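Local structure of L-talarate/galactarate dehydratase (2PP0) at residues W30-L35 and Q383-T388. The protein catalyses the magnesium-dependent dehydration of L-talarate and galactarate to 5-keto-4-deoxy-D-glucarate, and also epimerises L-talarate to galactarate. Numbering follows the deposited sequence.
Sequences WVKLSL and QARRWT
In the N-terminal capping domain of this enolase-superfamily enzyme, the three-stranded meander takes a fourth antiparallel strand, 388-395, from the C-terminal end of the chain; S34 and L35 of strand 28-40 meet T388 where helix 382-386 hands over to that strand. No direct hydrogen bond joins the two segments. T388 packs through its methyl: chi1 of -66° sets OG1 beside the backbone N and turns CG2 anti to it, 4.0 Å from S34 CB and 3.8 Å from L35 O. On its other branch, T388 OG1 bonds back to A384 O at 2.9 Å, with a C=O...OG1 angle of 141°, tying the first strand residue to the last helical turn. A water-mediated bridge completes the join: one water donates a hydrogen bond to T388 OG1, accepts one from R385 NH1 at the guanidinium edge, in its plane, and bonds S34 OG at 2.8 Å. R385, bent at chi2 (-57°, which places CD), also forms a salt bridge through NH1 with E66 of strand 57-69. That carboxylate probably eases the repulsion from K32, whose fully extended chain crosses R385 obliquely and brings NZ to 3.5 Å from R385 NH1.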
ATOM      1  N   TRP B  30      13.780   6.352  22.141  1.00 32.31           N
ATOM      2  CA  TRP B  30      13.430   7.671  22.657  1.00 32.16           C
ATOM      3  C   TRP B  30      12.321   8.328  21.844  1.00 32.18           C
ATOM      4  O   TRP B  30      12.302   8.231  20.615  1.00 29.81           O
ATOM      5  CB  TRP B  30      14.665   8.569  22.620  1.00 32.87           C
ATOM      6  CG  TRP B  30      14.469   9.942  23.177  1.00 31.08           C
ATOM      7  CD1 TRP B  30      14.499  10.305  24.493  1.00 30.39           C
ATOM      8  CD2 TRP B  30      14.270  11.151  22.431  1.00 30.52           C
ATOM      9  NE1 TRP B  30      14.338  11.664  24.611  1.00 31.52           N
ATOM     10  CE2 TRP B  30      14.196  12.208  23.362  1.00 29.16           C
ATOM     11  CE3 TRP B  30      14.151  11.443  21.065  1.00 31.24           C
ATOM     12  CZ2 TRP B  30      14.010  13.537  22.974  1.00 30.41           C
ATOM     13  CZ3 TRP B  30      13.965  12.768  20.679  1.00 32.61           C
ATOM     14  CH2 TRP B  30      13.896  13.798  21.633  1.00 30.04           C
ATOM     15  N   VAL B  31      11.412   9.005  22.543  1.00 31.42           N
ATOM     16  CA  VAL B  31      10.297   9.701  21.909  1.00 29.92           C
ATOM     17  C   VAL B  31      10.025  11.015  22.625  1.00 30.69           C
ATOM     18  O   VAL B  31      10.022  11.061  23.854  1.00 29.55           O
ATOM     19  CB  VAL B  31       8.986   8.889  21.980  1.00 30.45           C
ATOM     20  CG1 VAL B  31       7.903   9.607  21.183  1.00 30.32           C
ATOM     21  CG2 VAL B  31       9.196   7.487  21.472  1.00 31.48           C
ATOM     22  N   LYS B  32       9.793  12.075  21.859  1.00 29.69           N
ATOM     23  CA  LYS B  32       9.477  13.377  22.435  1.00 31.63           C
ATOM     24  C   LYS B  32       8.221  13.946  21.791  1.00 31.69           C
ATOM     25  O   LYS B  32       8.150  14.088  20.569  1.00 31.11           O
ATOM     26  CB  LYS B  32      10.613  14.378  22.235  1.00 32.87           C
ATOM     27  CG  LYS B  32      10.299  15.741  22.838  1.00 33.36           C
ATOM     28  CD  LYS B  32      11.406  16.742  22.575  1.00 36.66           C
ATOM     29  CE  LYS B  32      11.065  18.087  23.183  1.00 39.42           C
ATOM     30  NZ  LYS B  32      12.068  19.114  22.819  1.00 42.58           N
ATOM     31  N   LEU B  33       7.234  14.275  22.618  1.00 30.53           N
ATOM     32  CA  LEU B  33       5.987  14.843  22.122  1.00 30.34           C
ATOM     33  C   LEU B  33       5.919  16.304  22.527  1.00 30.70           C
ATOM     34  O   LEU B  33       6.359  16.675  23.616  1.00 32.01           O
ATOM     35  CB  LEU B  33       4.791  14.091  22.709  1.00 31.15           C
ATOM     36  CG  LEU B  33       4.760  12.571  22.508  1.00 32.39           C
ATOM     37  CD1 LEU B  33       3.533  11.996  23.198  1.00 33.44           C
ATOM     38  CD2 LEU B  33       4.746  12.235  21.020  1.00 31.18           C
ATOM     39  N   SER B  34       5.376  17.135  21.647  1.00 30.41           N
ATOM     40  CA  SER B  34       5.250  18.555  21.927  1.00 31.08           C
ATOM     41  C   SER B  34       3.884  19.089  21.526  1.00 32.94           C
ATOM     42  O   SER B  34       3.293  18.640  20.539  1.00 32.50           O
ATOM     43  CB  SER B  34       6.324  19.349  21.172  1.00 32.58           C
ATOM     44  OG  SER B  34       7.630  18.995  21.593  1.00 32.42           O
ATOM     45  N   LEU B  35       3.375  20.031  22.316  1.00 31.63           N
ATOM     46  CA  LEU B  35       2.108  20.681  22.018  1.00 31.31           C
ATOM     47  C   LEU B  35       2.466  22.145  21.849  1.00 31.52           C
ATOM     48  O   LEU B  35       2.880  22.805  22.804  1.00 32.88           O
ATOM     49  CB  LEU B  35       1.101  20.531  23.163  1.00 31.84           C
ATOM     50  CG  LEU B  35      -0.170  21.368  22.954  1.00 33.62           C
ATOM     51  CD1 LEU B  35      -0.827  20.973  21.634  1.00 31.67           C
ATOM     52  CD2 LEU B  35      -1.144  21.172  24.126  1.00 31.92           C
ATOM     53  N   GLN B 383      11.638  28.603  16.149  1.00 36.90           N
ATOM     54  CA  GLN B 383      10.329  29.193  16.401  1.00 38.33           C
ATOM     55  C   GLN B 383       9.308  28.151  16.874  1.00 38.80           C
ATOM     56  O   GLN B 383       8.423  28.460  17.676  1.00 38.05           O
ATOM     57  CB  GLN B 383       9.803  29.876  15.139  1.00 39.61           C
ATOM     58  CG  GLN B 383       8.518  30.652  15.366  1.00 42.03           C
ATOM     59  CD  GLN B 383       8.692  31.758  16.390  1.00 44.60           C
ATOM     60  OE1 GLN B 383       9.482  32.678  16.190  1.00 46.41           O
ATOM     61  NE2 GLN B 383       7.957  31.670  17.496  1.00 45.54           N
ATOM     62  N   ALA B 384       9.428  26.922  16.368  1.00 37.70           N
ATOM     63  CA  ALA B 384       8.527  25.842  16.754  1.00 37.54           C
ATOM     64  C   ALA B 384       8.750  25.519  18.228  1.00 37.45           C
ATOM     65  O   ALA B 384       7.823  25.126  18.937  1.00 36.62           O
ATOM     66  CB  ALA B 384       8.786  24.600  15.899  1.00 36.21           C
ATOM     67  N   ARG B 385       9.986  25.687  18.684  1.00 36.88           N
ATOM     68  CA  ARG B 385      10.311  25.421  20.079  1.00 36.89           C
ATOM     69  C   ARG B 385       9.756  26.560  20.923  1.00 37.56           C
ATOM     70  O   ARG B 385       9.214  26.334  22.001  1.00 37.55           O
ATOM     71  CB  ARG B 385      11.826  25.321  20.268  1.00 37.52           C
ATOM     72  CG  ARG B 385      12.502  24.289  19.365  1.00 37.31           C
ATOM     73  CD  ARG B 385      11.912  22.894  19.556  1.00 37.87           C
ATOM     74  NE  ARG B 385      12.719  21.878  18.886  1.00 38.77           N
ATOM     75  CZ  ARG B 385      12.449  20.575  18.888  1.00 38.22           C
ATOM     76  NH1 ARG B 385      11.381  20.105  19.523  1.00 36.22           N
ATOM     77  NH2 ARG B 385      13.264  19.735  18.263  1.00 36.85           N
ATOM     78  N   ARG B 386       9.894  27.784  20.421  1.00 38.12           N
ATOM     79  CA  ARG B 386       9.392  28.961  21.120  1.00 40.19           C
ATOM     80  C   ARG B 386       7.883  28.850  21.317  1.00 39.49           C
ATOM     81  O   ARG B 386       7.352  29.290  22.332  1.00 38.80           O
ATOM     82  CB  ARG B 386       9.688  30.238  20.325  1.00 42.47           C
ATOM     83  CG  ARG B 386      10.986  30.962  20.675  1.00 46.85           C
ATOM     84  CD  ARG B 386      11.027  32.310  19.947  1.00 50.47           C
ATOM     85  NE  ARG B 386       9.775  33.055  20.131  1.00 55.54           N
ATOM     86  CZ  ARG B 386       9.439  34.150  19.450  1.00 56.90           C
ATOM     87  NH1 ARG B 386      10.264  34.639  18.530  1.00 57.81           N
ATOM     88  NH2 ARG B 386       8.274  34.752  19.675  1.00 55.11           N
ATOM     89  N   TRP B 387       7.196  28.268  20.337  1.00 37.82           N
ATOM     90  CA  TRP B 387       5.747  28.122  20.411  1.00 36.76           C
ATOM     91  C   TRP B 387       5.260  26.880  21.147  1.00 36.60           C
ATOM     92  O   TRP B 387       4.056  26.646  21.245  1.00 37.36           O
ATOM     93  CB  TRP B 387       5.140  28.140  19.009  1.00 36.25           C
ATOM     94  CG  TRP B 387       5.085  29.504  18.392  1.00 36.13           C
ATOM     95  CD1 TRP B 387       4.984  30.695  19.050  1.00 35.12           C
ATOM     96  CD2 TRP B 387       5.058  29.814  16.994  1.00 36.05           C
ATOM     97  NE1 TRP B 387       4.890  31.727  18.150  1.00 35.95           N
ATOM     98  CE2 TRP B 387       4.932  31.215  16.881  1.00 36.11           C
ATOM     99  CE3 TRP B 387       5.123  29.043  15.825  1.00 36.87           C
ATOM    100  CZ2 TRP B 387       4.869  31.864  15.644  1.00 37.00           C
ATOM    101  CZ3 TRP B 387       5.061  29.688  14.596  1.00 36.60           C
ATOM    102  CH2 TRP B 387       4.934  31.086  14.516  1.00 38.23           C
ATOM    103  N   THR B 388       6.185  26.079  21.661  1.00 35.67           N
ATOM    104  CA  THR B 388       5.811  24.875  22.391  1.00 36.77           C
ATOM    105  C   THR B 388       5.368  25.255  23.804  1.00 37.71           C
ATOM    106  O   THR B 388       6.086  25.962  24.514  1.00 37.51           O
ATOM    107  CB  THR B 388       6.991  23.889  22.474  1.00 35.78           C
ATOM    108  OG1 THR B 388       7.311  23.416  21.159  1.00 35.88           O
ATOM    109  CG2 THR B 388       6.645  22.710  23.362  1.00 35.21           C
TER
HETATM  110  O   HOH W   1       9.129  21.198  20.878  1.00 34.92           O